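Local coordinates for protein ATP-dependent CLP protease, putative (Plasmodium falciparum, PDB 2F6I) that is probably the serine peptidase of a Clp complex, hydrolysing proteins to small peptides with an ATPase partner, this chain being its catalytic domain, at residues 189-192 with 196-199. Residues are numbered along the deposited sequence; the frame is centred on the assembly and turned at random.
Sequences LEAK and IIDE
K192 lies along I197 and D198, on the chain that follows helix 188-194. CG stands anti to the backbone N (chi1 175°), and the chain is fully extended beyond CG. The straight chain therefore runs alongside I197 and D198. CG, CD and CE pass the D198 carbonyl in turn, and CE comes to 3.1 Å from D198 O. NZ is 3.9 Å from D198 O, so the methylenes rather than the amine make this contact. The acid of E199 is of opposite charge but distant, with 6.5 Å from K192 NZ to E199 OE1. Any attraction between them would be long-range.

I197 fills the angle between helix and returning chain. Its CG1 sits between the backbone N and the carbonyl carbon (chi1 58°), which carries the CG1-CD1 arm to the helix. CG1 lies 3.6 Å from K192 CA, and CD1 reaches A191 CB at 4.0 Å. On the backbone side, K192 CA gives a CH...O contact to I197 O at 3.4 Å.

One hydrogen bond joins the backbones. I196 N donates to A191 O at 3.0 Å, nearly straight at 160°. It is an i+5 bond that ties the chain leaving the helix back to its last turn. I196 CB packs against the same carbonyl oxygen.

The contact closes the turn from helix 188-194 into strand 199-200, the outermost strand, within this chain, of the parallel sheet in this ClpP fold. I196 and I197 pack on L115 of helix 109-116, while A191 and I196 meet I131 of strand 130-132. D198 points away from the helix and forms a salt bridge with R123, where the neighbouring strand 123-125 begins.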
loop_
_atom_site.group_PDB
_atom_site.type_symbol
_atom_site.label_atom_id
_atom_site.label_comp_id
_atom_site.label_asym_id
_atom_site.label_seq_id
_atom_site.Cartn_x
_atom_site.Cartn_y
_atom_site.Cartn_z
ATOM N N LEU C 189 -19.961 -17.597 -38.705
ATOM C CA LEU C 189 -20.682 -17.404 -39.956
ATOM C C LEU C 189 -20.892 -15.934 -40.312
ATOM O O LEU C 189 -20.675 -15.527 -41.455
ATOM C CB LEU C 189 -22.033 -18.118 -39.895
ATOM C CG LEU C 189 -22.851 -18.074 -41.189
ATOM C CD1 LEU C 189 -22.013 -18.610 -42.349
ATOM C CD2 LEU C 189 -24.127 -18.891 -41.016
ATOM N N GLU C 190 -21.316 -15.137 -39.339
ATOM C CA GLU C 190 -21.544 -13.722 -39.588
ATOM C C GLU C 190 -20.239 -13.048 -40.001
ATOM O O GLU C 190 -20.240 -12.097 -40.785
ATOM C CB GLU C 190 -22.124 -13.056 -38.340
ATOM C CG GLU C 190 -23.431 -13.689 -37.884
ATOM C CD GLU C 190 -24.052 -12.988 -36.688
ATOM O OE1 GLU C 190 -23.350 -12.805 -35.669
ATOM O OE2 GLU C 190 -25.248 -12.628 -36.766
ATOM N N ALA C 191 -19.127 -13.556 -39.480
ATOM C CA ALA C 191 -17.814 -13.014 -39.806
ATOM C C ALA C 191 -17.502 -13.295 -41.271
ATOM O O ALA C 191 -16.939 -12.455 -41.969
ATOM C CB ALA C 191 -16.750 -13.638 -38.913
ATOM N N LYS C 192 -17.870 -14.485 -41.731
ATOM C CA LYS C 192 -17.636 -14.869 -43.115
ATOM C C LYS C 192 -18.463 -13.995 -44.054
ATOM O O LYS C 192 -17.954 -13.477 -45.047
ATOM C CB LYS C 192 -18.005 -16.336 -43.322
ATOM C CG LYS C 192 -17.897 -16.797 -44.762
ATOM C CD LYS C 192 -18.364 -18.230 -44.900
ATOM C CE LYS C 192 -18.302 -18.692 -46.339
ATOM N NZ LYS C 192 -18.744 -20.107 -46.460
ATOM N N ILE C 196 -14.622 -11.118 -43.369
ATOM C CA ILE C 196 -13.428 -11.163 -42.527
ATOM C C ILE C 196 -12.695 -12.490 -42.699
ATOM O O ILE C 196 -11.468 -12.528 -42.739
ATOM C CB ILE C 196 -13.789 -10.957 -41.037
ATOM C CG1 ILE C 196 -14.303 -9.530 -40.831
ATOM C CG2 ILE C 196 -12.572 -11.220 -40.152
ATOM C CD1 ILE C 196 -14.828 -9.253 -39.437
ATOM N N ILE C 197 -13.451 -13.576 -42.794
ATOM C CA ILE C 197 -12.866 -14.899 -42.991
ATOM C C ILE C 197 -13.502 -15.529 -44.222
ATOM O O ILE C 197 -14.602 -15.153 -44.624
ATOM C CB ILE C 197 -13.111 -15.828 -41.781
ATOM C CG1 ILE C 197 -14.612 -15.958 -41.518
ATOM C CG2 ILE C 197 -12.377 -15.292 -40.562
ATOM C CD1 ILE C 197 -14.965 -16.917 -40.404
ATOM N N ASP C 198 -12.809 -16.492 -44.815
ATOM C CA ASP C 198 -13.314 -17.156 -46.007
ATOM C C ASP C 198 -14.198 -18.355 -45.687
ATOM O O ASP C 198 -15.173 -18.614 -46.389
ATOM C CB ASP C 198 -12.147 -17.592 -46.889
ATOM C CG ASP C 198 -11.208 -16.449 -47.204
ATOM O OD1 ASP C 198 -11.668 -15.443 -47.785
ATOM O OD2 ASP C 198 -10.011 -16.552 -46.867
ATOM N N GLU C 199 -13.866 -19.087 -44.629
ATOM C CA GLU C 199 -14.668 -20.248 -44.271
ATOM C C GLU C 199 -14.634 -20.635 -42.801
ATOM O O GLU C 199 -13.671 -20.356 -42.087
ATOM C CB GLU C 199 -14.254 -21.449 -45.126
ATOM C CG GLU C 199 -12.759 -21.677 -45.202
ATOM C CD GLU C 199 -12.397 -22.813 -46.142
ATOM O OE1 GLU C 199 -12.862 -22.793 -47.304
ATOM O OE2 GLU C 199 -11.642 -23.721 -45.724
#